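Local coordinates for DUF4785 domain-containing protein (Legionella pneumophila subsp. pneumophila, PDB 4KH9) that is of unknown function but binds calcium and combines an N-terminal beta domain with two further domains of the E-set clan, at residues Lys10-Cys14 and Glu15-Gln19; Ile64-Ala68 and Pro69-Val73; Asn145-Ala148 and Asp149-Ile153; Gln245-Gly249 and Gln250-Arg254. All coordinates share one frame; numbering follows the deposited sequence.

Contact 1: residues Lys10-Cys14 and Glu15-Gln19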
loop_
_atom_site.group_PDB
_atom_site.type_symbol
_atom_site.label_atom_id
_atom_site.label_comp_id
_atom_site.label_asym_id
_atom_site.label_seq_id
_atom_site.Cartn_x
_atom_site.Cartn_y
_atom_site.Cartn_z
ATOM N N LYS A 10 -18.676 -7.019 -12.495
ATOM C CA LYS A 10 -18.425 -8.187 -11.668
ATOM C C LYS A 10 -19.169 -8.009 -10.339
ATOM O O LYS A 10 -19.090 -6.951 -9.717
ATOM C CB LYS A 10 -16.889 -8.359 -11.477
ATOM C CG LYS A 10 -16.447 -9.444 -10.492
ATOM C CD LYS A 10 -16.553 -10.855 -11.004
ATOM C CE LYS A 10 -15.896 -11.765 -10.004
ATOM N NZ LYS A 10 -16.253 -13.180 -10.222
ATOM N N ALA A 11 -19.931 -9.020 -9.938
ATOM C CA ALA A 11 -20.656 -8.970 -8.667
ATOM C C ALA A 11 -19.728 -9.356 -7.509
ATOM O O ALA A 11 -18.729 -10.047 -7.720
ATOM C CB ALA A 11 -21.867 -9.900 -8.710
ATOM N N TYR A 12 -20.049 -8.883 -6.294
ATOM C CA TYR A 12 -19.325 -9.236 -5.079
ATOM C C TYR A 12 -20.339 -9.403 -3.935
ATOM O O TYR A 12 -21.445 -8.861 -3.994
ATOM C CB TYR A 12 -18.215 -8.226 -4.736
ATOM C CG TYR A 12 -18.687 -6.864 -4.276
ATOM C CD1 TYR A 12 -19.075 -5.895 -5.194
ATOM C CD2 TYR A 12 -18.668 -6.515 -2.925
ATOM C CE1 TYR A 12 -19.497 -4.633 -4.779
ATOM C CE2 TYR A 12 -19.050 -5.240 -2.501
ATOM C CZ TYR A 12 -19.466 -4.301 -3.435
ATOM O OH TYR A 12 -19.872 -3.043 -3.045
ATOM N N GLU A 13 -19.978 -10.217 -2.938
ATOM C CA GLU A 13 -20.790 -10.456 -1.750
ATOM C C GLU A 13 -20.456 -9.361 -0.772
ATOM O O GLU A 13 -19.314 -9.255 -0.334
ATOM C CB GLU A 13 -20.559 -11.872 -1.158
ATOM C CG GLU A 13 -20.966 -13.019 -2.079
ATOM C CD GLU A 13 -20.843 -14.418 -1.498
ATOM O OE1 GLU A 13 -21.123 -14.598 -0.289
ATOM O OE2 GLU A 13 -20.521 -15.349 -2.273
ATOM N N CYS A 14 -21.429 -8.491 -0.504
ATOM C CA CYS A 14 -21.247 -7.337 0.360
ATOM C C CYS A 14 -22.027 -7.496 1.640
ATOM O O CYS A 14 -23.234 -7.739 1.599
ATOM C CB CYS A 14 -21.650 -6.067 -0.370
ATOM S SG CYS A 14 -21.041 -4.556 0.414
ATOM N N GLU A 15 -21.332 -7.349 2.779
ATOM C CA GLU A 15 -21.913 -7.482 4.121
ATOM C C GLU A 15 -22.429 -6.150 4.650
ATOM O O GLU A 15 -23.444 -6.134 5.343
ATOM C CB GLU A 15 -20.891 -8.079 5.123
ATOM C CG GLU A 15 -19.566 -7.332 5.235
ATOM C CD GLU A 15 -18.547 -7.865 6.226
ATOM O OE1 GLU A 15 -18.708 -9.008 6.713
ATOM O OE2 GLU A 15 -17.556 -7.145 6.481
ATOM N N ASN A 16 -21.745 -5.037 4.321
ATOM C CA ASN A 16 -22.087 -3.715 4.837
ATOM C C ASN A 16 -23.024 -2.898 3.924
ATOM O O ASN A 16 -23.453 -1.822 4.352
ATOM C CB ASN A 16 -20.808 -2.913 5.075
ATOM C CG ASN A 16 -20.012 -2.615 3.830
ATOM O OD1 ASN A 16 -19.550 -3.517 3.118
ATOM N ND2 ASN A 16 -19.792 -1.337 3.569
ATOM N N CYS A 17 -23.333 -3.381 2.696
ATOM C CA CYS A 17 -24.160 -2.638 1.732
ATOM C C CYS A 17 -25.565 -2.355 2.274
ATOM O O CYS A 17 -26.042 -1.246 2.070
ATOM C CB CYS A 17 -24.226 -3.339 0.379
ATOM S SG CYS A 17 -22.817 -2.963 -0.711
ATOM N N SER A 18 -26.197 -3.312 2.997
ATOM C CA SER A 18 -27.535 -3.163 3.608
ATOM C C SER A 18 -27.628 -1.947 4.557
ATOM O O SER A 18 -28.692 -1.346 4.694
ATOM C CB SER A 18 -27.892 -4.425 4.390
ATOM O OG SER A 18 -28.106 -5.511 3.504
ATOM N N GLN A 19 -26.505 -1.582 5.186
ATOM C CA GLN A 19 -26.400 -0.457 6.111
ATOM C C GLN A 19 -26.270 0.897 5.389
ATOM O O GLN A 19 -26.317 1.938 6.049
ATOM C CB GLN A 19 -25.186 -0.654 7.039
ATOM C CG GLN A 19 -25.330 -1.857 7.982
ATOM C CD GLN A 19 -24.126 -2.060 8.872
ATOM O OE1 GLN A 19 -23.544 -3.152 8.921
ATOM N NE2 GLN A 19 -23.721 -1.020 9.597
#
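Cys14 and Cys17 bring their sulfur atoms together across a tight turn, with two residues between them, a Cys-X-X-Cys sequence. The turn sits in the loop between strands 2-3 and 25-29, and residues 15-19 after the first cysteine take helical backbone angles.

Sulfur contacts dominate. Cys14 SG lies 2.6 Å from Cys17 SG, and Cys14 CB comes within 3.3 Å of the same Cys17 SG. The Cys14 sulfur swings anti to its amide nitrogen (chi1 -164°), while CB of Cys17 points back toward the preceding residues, which closes the gap between the two sulfurs.

Polar groups flank the pair. The side-chain oxygen OD1 of Asn16 is 3.3 Å from Cys14 SG, a van der Waals approach; Asn16 ND2 makes a weak hydrogen bond to Gly355 O. From the other direction Tyr12 brings its hydroxyl over, with OH 3.8 Å from Cys17 SG. The hydroxyl is hydrogen-bonded to Asp353 OD2, which ties the end of Tyr12 to the C-terminal domain.

A disulfide between these cysteines has been observed for this protein. The separation here is longer than a normal S-S bond yet shorter than an unbonded contact, so the redox state in this model is doubtful; it could reflect a partly broken or mixed disulfide, but the distance does not settle it.

Contact 2: residues Ile64-Ala68 and Pro69-Val73; sequences ISTLA and PGAVV
Thr66 and Ala71 face each other inside a beta arch, the connection that leads the chain from strand 62-65 in one sheet of the N-terminal domain to strand 72-77 in another. The two strands turn side chains, not backbone bonds, toward each other, and the segments run 144° apart.

From Thr66 CB the side chain divides. CB itself is 4.1 Å from Ala71 CB, and the methyl CG2 presses closer, 3.5 Å from the same Ala71 CB, tighter than an ordinary carbon contact. The other branch, OG1, lies between the backbone N and the carbonyl carbon (chi1 70°). That rotation turns the hydroxyl from the methyl contact toward a water, 3.1 Å from OG1, and OG1 is also bonded to Gly134 N. The water is 2.7 Å from Ala68 O and receives a weak bond from Ala71 N, so a single molecule spans the inside of the bend.

Beyond this, the chain turns at Pro69 and Gly70; the positive phi of Gly70 (72°) suits a glycine. Outside the arch, Asp157 takes the amides of Leu67 and Ala68, and Gln126 NE2 bonds to Gly70 O.

Farther from the bend, Ile64 and Val73 reach tip to tip between the two sheets. With two methyls engaged on each residue, Ile64 CG2 stands 4.1 Å from Val73 CG2, and the outermost methyl, Ile64 CD1, lies 4.0 Å from Val73 CG1.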
loop_
_atom_site.group_PDB
_atom_site.type_symbol
_atom_site.label_atom_id
_atom_site.label_comp_id
_atom_site.label_asym_id
_atom_site.label_seq_id
_atom_site.Cartn_x
_atom_site.Cartn_y
_atom_site.Cartn_z
ATOM N N ILE A 64 21.337 -10.801 12.935
ATOM C CA ILE A 64 20.994 -9.405 12.713
ATOM C C ILE A 64 22.135 -8.881 11.840
ATOM O O ILE A 64 23.263 -8.807 12.326
ATOM C CB ILE A 64 20.774 -8.603 14.026
ATOM C CG1 ILE A 64 19.587 -9.175 14.842
ATOM C CG2 ILE A 64 20.597 -7.097 13.719
ATOM C CD1 ILE A 64 19.399 -8.529 16.212
ATOM N N SER A 65 21.868 -8.599 10.551
ATOM C CA SER A 65 22.908 -8.171 9.618
ATOM C C SER A 65 22.806 -6.673 9.342
ATOM O O SER A 65 21.736 -6.160 9.028
ATOM C CB SER A 65 22.809 -8.966 8.313
ATOM O OG SER A 65 21.562 -8.743 7.678
ATOM N N THR A 66 23.912 -5.967 9.557
ATOM C CA THR A 66 23.982 -4.541 9.352
ATOM C C THR A 66 25.153 -4.249 8.425
ATOM O O THR A 66 26.121 -4.998 8.407
ATOM C CB THR A 66 24.074 -3.786 10.712
ATOM O OG1 THR A 66 25.347 -4.022 11.292
ATOM C CG2 THR A 66 22.941 -4.160 11.696
ATOM N N LEU A 67 25.071 -3.147 7.680
ATOM C CA LEU A 67 26.100 -2.722 6.735
ATOM C C LEU A 67 26.761 -1.402 7.170
ATOM O O LEU A 67 27.792 -0.990 6.598
ATOM C CB LEU A 67 25.487 -2.563 5.330
ATOM C CG LEU A 67 24.863 -3.836 4.730
ATOM C CD1 LEU A 67 24.161 -3.527 3.417
ATOM C CD2 LEU A 67 25.926 -4.967 4.580
ATOM N N ALA A 68 26.180 -0.739 8.175
ATOM C CA ALA A 68 26.789 0.486 8.690
ATOM C C ALA A 68 26.640 0.553 10.185
ATOM O O ALA A 68 25.744 -0.089 10.733
ATOM C CB ALA A 68 26.173 1.703 8.032
ATOM N N PRO A 69 27.464 1.351 10.891
ATOM C CA PRO A 69 27.281 1.445 12.341
ATOM C C PRO A 69 25.963 2.146 12.697
ATOM O O PRO A 69 25.369 2.876 11.875
ATOM C CB PRO A 69 28.497 2.258 12.797
ATOM C CG PRO A 69 28.907 3.062 11.618
ATOM C CD PRO A 69 28.583 2.202 10.425
ATOM N N GLY A 70 25.514 1.917 13.924
ATOM C CA GLY A 70 24.336 2.599 14.444
ATOM C C GLY A 70 23.004 2.184 13.876
ATOM O O GLY A 70 22.079 3.002 13.824
ATOM N N ALA A 71 22.848 0.886 13.531
ATOM C CA ALA A 71 21.569 0.387 13.077
ATOM C C ALA A 71 20.573 0.381 14.228
ATOM O O ALA A 71 20.970 0.262 15.396
ATOM C CB ALA A 71 21.706 -1.013 12.491
ATOM N N VAL A 72 19.283 0.526 13.904
ATOM C CA VAL A 72 18.229 0.534 14.923
ATOM C C VAL A 72 17.464 -0.805 14.844
ATOM O O VAL A 72 17.087 -1.233 13.764
ATOM C CB VAL A 72 17.314 1.760 14.749
ATOM C CG1 VAL A 72 16.197 1.759 15.792
ATOM C CG2 VAL A 72 18.134 3.080 14.841
ATOM N N VAL A 73 17.327 -1.487 15.980
ATOM C CA VAL A 73 16.707 -2.817 16.071
ATOM C C VAL A 73 15.477 -2.769 16.996
ATOM O O VAL A 73 15.539 -2.207 18.089
ATOM C CB VAL A 73 17.737 -3.878 16.539
ATOM C CG1 VAL A 73 17.115 -5.279 16.638
ATOM C CG2 VAL A 73 18.958 -3.902 15.604
HETATM O O HOH W 1 25.323 -1.492 13.050
#

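Contact 3: residues Asn145-Ala148 and Asp149-Ile153; sequences NKYA and DAYMI
Tyr151 folds its side chain back over the preceding bend and brings its hydroxyl to Ala148, three residues earlier. OH donates a weak hydrogen bond to Ala148 O, 2.8 Å away. It also comes 3.2 Å from Ala148 N, but the angle there is too poor for a bond. The carbonyl oxygen approaches the ring obliquely, 3.4 Å from Tyr151 CZ, and on the same residue the Ala148 methyl CB packs 3.9 Å from that CZ. A further neighbour of the hydroxyl is the CB of Tyr147, 3.4 Å from Tyr151 OH; the Tyr147 ring itself leads away.

The fold of Tyr151 over the bend depends on its first torsion: CG sits beside the backbone N and opposite the carbonyl carbon (chi1 -50°), which directs the ring back along the chain it has just left. A tyrosine near the start of an antiparallel strand whose hydroxyl returns to the backbone three residues before it meets the description of a tyrosine corner, here with only a weak bond. It stands where the loop after strand 135-140 enters strand 150-156.

Farther out, the Tyr151 side chain touches Ile53, Leu55, Leu58, Pro77 and Pro84. Backbone hydrogen bonds tie Ala148 to Ser82 and Asp149 to Leu55, while Gln79 OE1 accepts from Asp149 N. Tyr147 extends in its own direction, and its OH is bonded to Asp142 OD1.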
loop_
_atom_site.group_PDB
_atom_site.type_symbol
_atom_site.label_atom_id
_atom_site.label_comp_id
_atom_site.label_asym_id
_atom_site.label_seq_id
_atom_site.Cartn_x
_atom_site.Cartn_y
_atom_site.Cartn_z
ATOM N N ASN A 145 7.456 -21.218 29.105
ATOM C CA ASN A 145 6.113 -21.312 28.521
ATOM C C ASN A 145 5.352 -19.976 28.698
ATOM O O ASN A 145 4.167 -19.919 28.398
ATOM C CB ASN A 145 5.335 -22.480 29.162
ATOM C CG ASN A 145 5.233 -22.420 30.679
ATOM O OD1 ASN A 145 5.765 -21.505 31.330
ATOM N ND2 ASN A 145 4.552 -23.386 31.281
ATOM N N LYS A 146 6.030 -18.915 29.183
ATOM C CA LYS A 146 5.459 -17.572 29.412
ATOM C C LYS A 146 5.823 -16.578 28.297
ATOM O O LYS A 146 5.210 -15.510 28.181
ATOM C CB LYS A 146 5.956 -17.013 30.766
ATOM C CG LYS A 146 5.247 -17.635 31.982
ATOM C CD LYS A 146 5.840 -17.181 33.340
ATOM C CE LYS A 146 5.655 -15.718 33.721
ATOM N NZ LYS A 146 4.236 -15.366 33.991
ATOM N N TYR A 147 6.846 -16.919 27.496
ATOM C CA TYR A 147 7.285 -16.046 26.432
ATOM C C TYR A 147 6.395 -16.226 25.230
ATOM O O TYR A 147 5.761 -17.281 25.073
ATOM C CB TYR A 147 8.765 -16.315 26.066
ATOM C CG TYR A 147 9.762 -16.212 27.217
ATOM C CD1 TYR A 147 9.597 -15.270 28.230
ATOM C CD2 TYR A 147 10.918 -16.983 27.232
ATOM C CE1 TYR A 147 10.519 -15.156 29.271
ATOM C CE2 TYR A 147 11.867 -16.848 28.237
ATOM C CZ TYR A 147 11.657 -15.944 29.265
ATOM O OH TYR A 147 12.608 -15.816 30.245
ATOM N N ALA A 148 6.328 -15.199 24.375
ATOM C CA ALA A 148 5.566 -15.304 23.138
ATOM C C ALA A 148 6.175 -16.379 22.230
ATOM O O ALA A 148 7.376 -16.646 22.295
ATOM C CB ALA A 148 5.547 -13.956 22.415
ATOM N N ASP A 149 5.345 -17.002 21.406
ATOM C CA ASP A 149 5.776 -18.007 20.424
ATOM C C ASP A 149 6.642 -17.414 19.337
ATOM O O ASP A 149 7.556 -18.077 18.845
ATOM C CB ASP A 149 4.553 -18.628 19.740
ATOM C CG ASP A 149 3.741 -19.612 20.551
ATOM O OD1 ASP A 149 4.196 -19.995 21.657
ATOM O OD2 ASP A 149 2.686 -20.054 20.048
ATOM N N ALA A 150 6.311 -16.169 18.933
ATOM C CA ALA A 150 6.955 -15.512 17.816
ATOM C C ALA A 150 7.096 -14.002 18.031
ATOM O O ALA A 150 6.463 -13.399 18.910
ATOM C CB ALA A 150 6.182 -15.784 16.538
ATOM N N TYR A 151 8.027 -13.419 17.269
ATOM C CA TYR A 151 8.414 -12.014 17.351
ATOM C C TYR A 151 8.641 -11.431 16.005
ATOM O O TYR A 151 9.024 -12.148 15.093
ATOM C CB TYR A 151 9.753 -11.875 18.158
ATOM C CG TYR A 151 9.719 -12.601 19.481
ATOM C CD1 TYR A 151 9.869 -13.989 19.542
ATOM C CD2 TYR A 151 9.398 -11.927 20.660
ATOM C CE1 TYR A 151 9.719 -14.684 20.744
ATOM C CE2 TYR A 151 9.249 -12.615 21.868
ATOM C CZ TYR A 151 9.407 -13.994 21.900
ATOM O OH TYR A 151 9.219 -14.706 23.057
HETATM N N MSE A 152 8.425 -10.128 15.894
HETATM C CA MSE A 152 8.742 -9.350 14.710
HETATM C C MSE A 152 10.048 -8.645 14.978
HETATM O O MSE A 152 10.162 -7.926 15.974
HETATM C CB MSE A 152 7.627 -8.346 14.350
HETATM C CG MSE A 152 7.932 -7.533 13.076
HETATM SE SE MSE A 152 7.946 -8.591 11.444
HETATM C CE MSE A 152 6.014 -8.778 11.217
ATOM N N ILE A 153 11.047 -8.901 14.147
ATOM C CA ILE A 153 12.343 -8.242 14.236
ATOM C C ILE A 153 12.371 -7.219 13.135
ATOM O O ILE A 153 12.162 -7.571 11.976
ATOM C CB ILE A 153 13.565 -9.199 14.149
ATOM C CG1 ILE A 153 13.451 -10.413 15.088
ATOM C CG2 ILE A 153 14.904 -8.418 14.357
ATOM C CD1 ILE A 153 13.368 -10.162 16.536
#

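Contact 4: residues Gln245-Gly249 and Gln250-Arg254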
loop_
_atom_site.group_PDB
_atom_site.type_symbol
_atom_site.label_atom_id
_atom_site.label_comp_id
_atom_site.label_asym_id
_atom_site.label_seq_id
_atom_site.Cartn_x
_atom_site.Cartn_y
_atom_site.Cartn_z
ATOM N N GLN A 245 17.789 -11.152 -0.278
ATOM C CA GLN A 245 19.047 -11.423 0.399
ATOM C C GLN A 245 20.149 -11.750 -0.620
ATOM O O GLN A 245 19.912 -12.491 -1.557
ATOM C CB GLN A 245 18.949 -12.537 1.445
ATOM C CG GLN A 245 20.237 -12.604 2.273
ATOM C CD GLN A 245 20.171 -13.451 3.491
ATOM O OE1 GLN A 245 19.397 -13.206 4.407
ATOM N NE2 GLN A 245 21.091 -14.377 3.593
ATOM N N THR A 246 21.332 -11.154 -0.451
ATOM C CA THR A 246 22.504 -11.482 -1.258
ATOM C C THR A 246 23.731 -11.349 -0.342
ATOM O O THR A 246 23.583 -11.091 0.854
ATOM C CB THR A 246 22.602 -10.684 -2.570
ATOM O OG1 THR A 246 23.636 -11.275 -3.361
ATOM C CG2 THR A 246 22.879 -9.207 -2.369
ATOM N N GLU A 247 24.919 -11.615 -0.891
ATOM C CA GLU A 247 26.182 -11.533 -0.167
ATOM C C GLU A 247 27.182 -10.792 -1.007
ATOM O O GLU A 247 27.256 -11.009 -2.216
ATOM C CB GLU A 247 26.743 -12.919 0.238
ATOM C CG GLU A 247 25.816 -13.811 1.060
ATOM C CD GLU A 247 24.794 -14.603 0.258
ATOM O OE1 GLU A 247 25.209 -15.440 -0.577
ATOM O OE2 GLU A 247 23.575 -14.401 0.475
ATOM N N TYR A 248 27.928 -9.894 -0.380
ATOM C CA TYR A 248 28.985 -9.164 -1.055
ATOM C C TYR A 248 30.206 -9.259 -0.161
ATOM O O TYR A 248 30.296 -8.581 0.869
ATOM C CB TYR A 248 28.590 -7.728 -1.412
ATOM C CG TYR A 248 29.636 -7.060 -2.271
ATOM C CD1 TYR A 248 29.720 -7.326 -3.638
ATOM C CD2 TYR A 248 30.565 -6.182 -1.717
ATOM C CE1 TYR A 248 30.710 -6.743 -4.428
ATOM C CE2 TYR A 248 31.550 -5.584 -2.499
ATOM C CZ TYR A 248 31.617 -5.864 -3.854
ATOM O OH TYR A 248 32.580 -5.261 -4.621
ATOM N N GLY A 249 31.084 -10.186 -0.543
ATOM C CA GLY A 249 32.281 -10.539 0.199
ATOM C C GLY A 249 31.864 -11.380 1.382
ATOM O O GLY A 249 31.218 -12.419 1.210
ATOM N N GLN A 250 32.171 -10.896 2.583
ATOM C CA GLN A 250 31.819 -11.545 3.848
ATOM C C GLN A 250 30.576 -10.864 4.487
ATOM O O GLN A 250 30.231 -11.161 5.630
ATOM C CB GLN A 250 33.023 -11.514 4.816
ATOM C CG GLN A 250 33.566 -10.112 5.116
ATOM C CD GLN A 250 34.663 -10.157 6.147
ATOM O OE1 GLN A 250 34.413 -10.102 7.358
ATOM N NE2 GLN A 250 35.902 -10.267 5.688
ATOM N N GLU A 251 29.908 -9.978 3.734
ATOM C CA GLU A 251 28.755 -9.228 4.227
ATOM C C GLU A 251 27.430 -9.721 3.665
ATOM O O GLU A 251 27.282 -9.890 2.460
ATOM C CB GLU A 251 28.897 -7.743 3.880
ATOM C CG GLU A 251 30.085 -7.052 4.503
ATOM C CD GLU A 251 30.159 -5.611 4.052
ATOM O OE1 GLU A 251 29.510 -4.760 4.703
ATOM O OE2 GLU A 251 30.827 -5.335 3.029
ATOM N N ILE A 252 26.456 -9.902 4.556
ATOM C CA ILE A 252 25.075 -10.249 4.240
ATOM C C ILE A 252 24.344 -8.939 3.921
ATOM O O ILE A 252 24.386 -7.983 4.715
ATOM C CB ILE A 252 24.391 -11.053 5.399
ATOM C CG1 ILE A 252 25.151 -12.361 5.771
ATOM C CG2 ILE A 252 22.895 -11.302 5.145
ATOM C CD1 ILE A 252 25.096 -13.528 4.792
ATOM N N ILE A 253 23.720 -8.894 2.740
ATOM C CA ILE A 253 22.904 -7.782 2.282
ATOM C C ILE A 253 21.463 -8.257 2.354
ATOM O O ILE A 253 21.037 -9.118 1.563
ATOM C CB ILE A 253 23.288 -7.250 0.864
ATOM C CG1 ILE A 253 24.824 -7.301 0.535
ATOM C CG2 ILE A 253 22.619 -5.905 0.551
ATOM C CD1 ILE A 253 25.740 -6.388 1.251
ATOM N N ARG A 254 20.726 -7.739 3.322
ATOM C CA ARG A 254 19.329 -8.128 3.515
ATOM C C ARG A 254 18.447 -6.906 3.537
ATOM O O ARG A 254 18.691 -5.981 4.315
ATOM C CB ARG A 254 19.174 -8.926 4.826
ATOM C CG ARG A 254 17.744 -9.240 5.172
ATOM C CD ARG A 254 17.320 -10.633 4.839
ATOM N NE ARG A 254 15.937 -10.890 5.252
ATOM C CZ ARG A 254 15.578 -11.524 6.369
ATOM N NH1 ARG A 254 16.500 -11.963 7.222
ATOM N NH2 ARG A 254 14.298 -11.726 6.640
HETATM O O HOH W 2 33.083 -7.962 2.226
#
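Tyr248 and Glu251 close a beta hairpin through a type II' turn, with Gly249 and Gln250 at its corners. Strands 238-248 and 251-264 of the central domain run antiparallel here. The Gly249 position, with phi 76°, is one that glycine readily adopts.

Two hydrogen-bonded pairs satisfy most of the inward-facing backbone. In the first, Thr246 N gives to Ile253 O at 2.9 Å, in the carbonyl plane, and Ile253 N returns a bond to Thr246 O from above that carbonyl plane. In the second, Tyr248 N reaches Glu251 O in 2.9 Å, whereas Glu251 N meets Tyr248 O in a longer bond of 3.2 Å, well out of the carbonyl plane. Tyr248 O has a second donor: a water bonded to it, which also accepts from Gln250 N at 3.1 Å, so the Gln250 amide is satisfied by solvent.

Two of these carbonyls also receive CA-H...O contacts: Ile253 O from Gln245 CA and Glu251 O from Glu247 CA, each at 3.3 Å. The hydroxyl of Thr246 bonds to Asp193 O, and Arg254 forms salt bridges through NE to Asp243 and through NH2 to Glu51, a residue of the N-terminal domain.

Apolar contacts occupy both faces. Thr246 CG2 lies alongside Ile253, 3.8 Å from Ile253 CB, and on the other face Ile252 CD1 meets Glu247 CG. Next to them Gln245 passes across Arg254, its amide turned 42° from the guanidinium plane, and Gln245 OE1 rests 3.3 Å from Arg254 CD.

In the fold
The four contacts follow one another along the chain. Contacts 2 and 3 lie in the N-terminal domain, their centres about 22 Å apart, and share one sheet through neighbouring strands 72-77 and 150-156. Contact 2 touches contact 4 across the junction of two domains: Leu67 CD2 packs 3.6 Å from Ile253 CD1, and Ser65 OG lies 3.7 Å from Arg254 CB. Contact 4 is also the one near metal: the Gln245 side chain is about 6 Å from a bound calcium ion and about 4 Å from that of Asp196, a known calcium ligand. Contact 1, against the C-terminal domain, is remote, its centre about 47 Å from that of contact 2.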